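Local coordinates for hypothetical protein EF3068 (Enterococcus faecalis, PDB 2B6C) that is of unknown function but probably takes part in the repair of alkylated DNA, at residues 64-69 against 100-106. Sequence-based numbering, arbitrary orientation.
Sequences YQKTER and QKAWWDS
Arg69 and Asp105 form a salt bridge within a largely polar contact. Here the end of helix 53-65 and the turn after it meet the loop before helix 104-120 and the first turn of that helix. Arg69 grips the carboxylate side-on. NE donates to Asp105 OD2 at 3.0 Å, on the syn side of that oxygen but 31° out of the carboxylate plane. NH2 donates to Asp105 OD1 at 2.9 Å, almost straight (170°) but from above the carboxylate plane. Tyr73 also hydrogen-bonds Asp105 OD2. The far end of the guanidinium closes on one backbone oxygen: Arg69 NH1 lies 2.8 Å from Lys101 O, and NH2 donates to the same atom. Both of these bonds are bent. The group is thus held along two of its edges, which fixes its rotation. Phe27 adds a cation-pi contact.

The contact belongs to an all-helical fold of HEAT-like repeats, as in the AlkD-like DNA alkylation repair family. Trp103 is the N-cap residue of helix 104-120, so the Arg69 grip on Lys101 and Asp105 spans the start of that helix.

Lys101 runs the other way past Arg69. Its CG lies 4.0 Å from Tyr64 CE2, and its extended chain brings NZ to Tyr64 O (2.9 Å), in the carbonyl plane. A water links the same NZ to Thr67 O. Tyr64 holds CG beside its own carbonyl carbon (chi1 -153°), and its hydroxyl meets the loop. OH donates to Gln100 O at 2.6 Å, and Trp110 also hydrogen-bonds this OH.

Gln65 NE2 donates to Gln100 OE1 (3.2 Å) with the two amides nearly coplanar. A second water bridges Gln65 OE1 and Gln100 OE1, while Gln100 NE2 is bound to Ala96 O.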
ATOM      1  N   TYR B  64      19.457  -4.480  11.170  1.00 16.09           N
ATOM      2  CA  TYR B  64      20.587  -4.180  10.295  1.00 14.85           C
ATOM      3  C   TYR B  64      21.891  -4.528  10.990  1.00 15.81           C
ATOM      4  O   TYR B  64      22.839  -4.974  10.366  1.00 15.44           O
ATOM      5  CB  TYR B  64      20.585  -2.707   9.861  1.00 14.85           C
ATOM      6  CG  TYR B  64      21.268  -2.504   8.519  1.00 13.62           C
ATOM      7  CD1 TYR B  64      20.573  -2.735   7.334  1.00 12.09           C
ATOM      8  CD2 TYR B  64      22.618  -2.143   8.439  1.00 13.37           C
ATOM      9  CE1 TYR B  64      21.190  -2.575   6.112  1.00 13.91           C
ATOM     10  CE2 TYR B  64      23.272  -1.978   7.185  1.00 12.38           C
ATOM     11  CZ  TYR B  64      22.541  -2.183   6.039  1.00 13.79           C
ATOM     12  OH  TYR B  64      23.130  -2.045   4.787  1.00 15.77           O
ATOM     13  N   GLN B  65      21.921  -4.384  12.312  1.00 15.67           N
ATOM     14  CA  GLN B  65      23.157  -4.630  13.033  1.00 15.86           C
ATOM     15  C   GLN B  65      23.333  -6.104  13.484  1.00 15.65           C
ATOM     16  O   GLN B  65      24.380  -6.460  14.004  1.00 16.24           O
ATOM     17  CB  GLN B  65      23.322  -3.618  14.179  1.00 16.15           C
ATOM     18  CG  GLN B  65      23.193  -2.101  13.758  1.00 17.74           C
ATOM     19  CD  GLN B  65      24.119  -1.650  12.574  1.00 22.07           C
ATOM     20  OE1 GLN B  65      25.201  -2.222  12.336  1.00 21.32           O
ATOM     21  NE2 GLN B  65      23.690  -0.594  11.848  1.00 23.93           N
ATOM     22  N   LYS B  66      22.338  -6.963  13.242  1.00 14.80           N
ATOM     23  CA  LYS B  66      22.495  -8.393  13.493  1.00 15.33           C
ATOM     24  C   LYS B  66      23.540  -8.976  12.525  1.00 15.03           C
ATOM     25  O   LYS B  66      23.774  -8.420  11.458  1.00 13.37           O
ATOM     26  CB  LYS B  66      21.138  -9.123  13.389  1.00 15.61           C
ATOM     27  CG  LYS B  66      20.208  -8.848  14.580  1.00 14.54           C
ATOM     28  CD  LYS B  66      18.800  -9.486  14.515  1.00 18.32           C
ATOM     29  CE  LYS B  66      18.813 -11.004  14.810  1.00 23.60           C
ATOM     30  NZ  LYS B  66      19.322 -11.446  16.196  1.00 26.14           N
ATOM     31  N   THR B  67      24.120 -10.121  12.891  1.00 14.96           N
ATOM     32  CA  THR B  67      25.263 -10.677  12.205  1.00 14.74           C
ATOM     33  C   THR B  67      24.981 -11.189  10.820  1.00 15.05           C
ATOM     34  O   THR B  67      25.688 -10.851   9.872  1.00 15.53           O
ATOM     35  CB  THR B  67      25.890 -11.812  13.055  1.00 14.63           C
ATOM     36  OG1 THR B  67      26.464 -11.216  14.211  1.00 14.46           O
ATOM     37  CG2 THR B  67      27.003 -12.550  12.266  1.00 14.07           C
ATOM     38  N   GLU B  68      23.965 -12.036  10.718  1.00 15.27           N
ATOM     39  CA  GLU B  68      23.678 -12.708   9.474  0.60 15.12           C
ATOM     40  C   GLU B  68      23.077 -11.754   8.458  1.00 15.03           C
ATOM     41  O   GLU B  68      22.256 -10.873   8.803  1.00 15.48           O
ATOM     42  CB  GLU B  68      22.774 -13.902   9.741  0.60 14.41           C
ATOM     43  CG  GLU B  68      23.371 -14.861  10.727  0.60 14.64           C
ATOM     44  CD  GLU B  68      23.180 -14.511  12.244  0.60 15.40           C
ATOM     45  OE1 GLU B  68      22.742 -13.410  12.686  0.60 11.97           O
ATOM     46  OE2 GLU B  68      23.540 -15.394  13.018  0.60 19.28           O
ATOM     47  N   ARG B  69      23.490 -11.949   7.216  1.00 14.88           N
ATOM     48  CA  ARG B  69      23.131 -11.088   6.092  1.00 14.47           C
ATOM     49  C   ARG B  69      21.595 -10.985   5.894  1.00 14.08           C
ATOM     50  O   ARG B  69      21.083  -9.939   5.591  1.00 14.50           O
ATOM     51  CB  ARG B  69      23.816 -11.645   4.839  1.00 13.84           C
ATOM     52  CG  ARG B  69      23.811 -10.736   3.622  1.00 14.14           C
ATOM     53  CD  ARG B  69      24.066  -9.287   3.984  1.00 14.40           C
ATOM     54  NE  ARG B  69      24.429  -8.474   2.814  1.00 12.82           N
ATOM     55  CZ  ARG B  69      24.775  -7.190   2.869  1.00 11.61           C
ATOM     56  NH1 ARG B  69      24.794  -6.568   4.044  1.00 11.18           N
ATOM     57  NH2 ARG B  69      25.102  -6.531   1.747  1.00 11.33           N
ATOM     58  N   GLN B 100      26.921   1.207   4.732  1.00 16.90           N
ATOM     59  CA  GLN B 100      27.088   0.192   5.785  1.00 16.77           C
ATOM     60  C   GLN B 100      26.779  -1.234   5.321  1.00 15.89           C
ATOM     61  O   GLN B 100      25.707  -1.487   4.726  1.00 16.19           O
ATOM     62  CB  GLN B 100      26.245   0.479   7.026  1.00 17.41           C
ATOM     63  CG  GLN B 100      26.389   1.838   7.672  1.00 18.05           C
ATOM     64  CD  GLN B 100      25.423   1.943   8.870  1.00 19.83           C
ATOM     65  OE1 GLN B 100      25.347   1.034   9.703  1.00 24.97           O
ATOM     66  NE2 GLN B 100      24.678   3.029   8.944  1.00 23.11           N
ATOM     67  N   LYS B 101      27.713  -2.160   5.606  1.00 14.13           N
ATOM     68  CA  LYS B 101      27.615  -3.562   5.210  1.00 14.15           C
ATOM     69  C   LYS B 101      27.263  -3.646   3.692  1.00 14.40           C
ATOM     70  O   LYS B 101      26.380  -4.397   3.288  1.00 14.74           O
ATOM     71  CB  LYS B 101      26.571  -4.313   6.062  1.00 13.29           C
ATOM     72  CG  LYS B 101      26.663  -4.024   7.557  1.00 12.97           C
ATOM     73  CD  LYS B 101      25.773  -4.968   8.338  1.00 12.22           C
ATOM     74  CE  LYS B 101      26.127  -5.075   9.809  1.00 13.58           C
ATOM     75  NZ  LYS B 101      25.452  -6.281  10.363  1.00 16.89           N
ATOM     76  N   ALA B 102      27.959  -2.857   2.895  1.00 13.84           N
ATOM     77  CA  ALA B 102      27.596  -2.618   1.514  1.00 14.19           C
ATOM     78  C   ALA B 102      28.162  -3.637   0.553  1.00 14.02           C
ATOM     79  O   ALA B 102      29.381  -3.937   0.572  1.00 13.05           O
ATOM     80  CB  ALA B 102      28.041  -1.216   1.083  1.00 13.35           C
ATOM     81  N   TRP B 103      27.272  -4.132  -0.308  1.00 13.05           N
ATOM     82  CA  TRP B 103      27.661  -4.952  -1.451  1.00 15.13           C
ATOM     83  C   TRP B 103      26.473  -4.800  -2.405  1.00 15.58           C
ATOM     84  O   TRP B 103      25.494  -4.164  -2.032  1.00 16.66           O
ATOM     85  CB  TRP B 103      27.868  -6.414  -1.022  1.00 14.52           C
ATOM     86  CG  TRP B 103      28.528  -7.301  -2.050  1.00 15.57           C
ATOM     87  CD1 TRP B 103      28.015  -8.440  -2.604  1.00 14.42           C
ATOM     88  CD2 TRP B 103      29.843  -7.129  -2.619  1.00 15.46           C
ATOM     89  NE1 TRP B 103      28.931  -8.993  -3.485  1.00 16.37           N
ATOM     90  CE2 TRP B 103      30.066  -8.220  -3.491  1.00 17.58           C
ATOM     91  CE3 TRP B 103      30.866  -6.178  -2.441  1.00 14.62           C
ATOM     92  CZ2 TRP B 103      31.252  -8.373  -4.210  1.00 14.14           C
ATOM     93  CZ3 TRP B 103      32.064  -6.343  -3.163  1.00 17.88           C
ATOM     94  CH2 TRP B 103      32.228  -7.424  -4.039  1.00 16.69           C
ATOM     95  N   TRP B 104      26.507  -5.380  -3.604  1.00 15.29           N
ATOM     96  CA  TRP B 104      25.434  -5.043  -4.565  1.00 16.14           C
ATOM     97  C   TRP B 104      24.049  -5.496  -4.058  1.00 15.12           C
ATOM     98  O   TRP B 104      23.028  -4.915  -4.401  1.00 16.65           O
ATOM     99  CB  TRP B 104      25.746  -5.621  -5.959  1.00 16.12           C
ATOM    100  CG  TRP B 104      25.799  -7.145  -5.980  1.00 17.33           C
ATOM    101  CD1 TRP B 104      26.930  -7.936  -5.921  1.00 16.73           C
ATOM    102  CD2 TRP B 104      24.687  -8.042  -6.050  1.00 17.02           C
ATOM    103  NE1 TRP B 104      26.578  -9.267  -5.953  1.00 15.88           N
ATOM    104  CE2 TRP B 104      25.215  -9.366  -6.030  1.00 18.28           C
ATOM    105  CE3 TRP B 104      23.287  -7.868  -6.163  1.00 20.01           C
ATOM    106  CZ2 TRP B 104      24.403 -10.497  -6.103  1.00 15.40           C
ATOM    107  CZ3 TRP B 104      22.473  -9.002  -6.201  1.00 18.91           C
ATOM    108  CH2 TRP B 104      23.039 -10.301  -6.181  1.00 17.65           C
ATOM    109  N   ASP B 105      24.020  -6.538  -3.227  1.00 15.16           N
ATOM    110  CA  ASP B 105      22.770  -7.095  -2.752  1.00 14.16           C
ATOM    111  C   ASP B 105      22.008  -6.120  -1.823  1.00 14.49           C
ATOM    112  O   ASP B 105      20.801  -5.893  -2.022  1.00 15.47           O
ATOM    113  CB  ASP B 105      22.977  -8.492  -2.127  1.00 13.66           C
ATOM    114  CG  ASP B 105      23.931  -8.494  -0.929  1.00 12.74           C
ATOM    115  OD1 ASP B 105      24.841  -7.650  -0.862  1.00 14.85           O
ATOM    116  OD2 ASP B 105      23.776  -9.365  -0.027  1.00 10.83           O
ATOM    117  N   SER B 106      22.694  -5.545  -0.836  1.00 12.66           N
ATOM    118  CA  SER B 106      22.056  -4.541   0.042  1.00 13.73           C
ATOM    119  C   SER B 106      21.855  -3.172  -0.609  1.00 12.72           C
ATOM    120  O   SER B 106      20.851  -2.530  -0.384  1.00 13.15           O
ATOM    121  CB  SER B 106      22.819  -4.356   1.366  1.00 12.42           C
ATOM    122  OG  SER B 106      24.084  -3.739   1.144  1.00 14.16           O
TER
HETATM  123  O   HOH W   1      26.843  -1.199  10.002  1.00 29.75           O
HETATM  124  O   HOH W   2      25.945  -8.516   8.597  1.00 17.73           O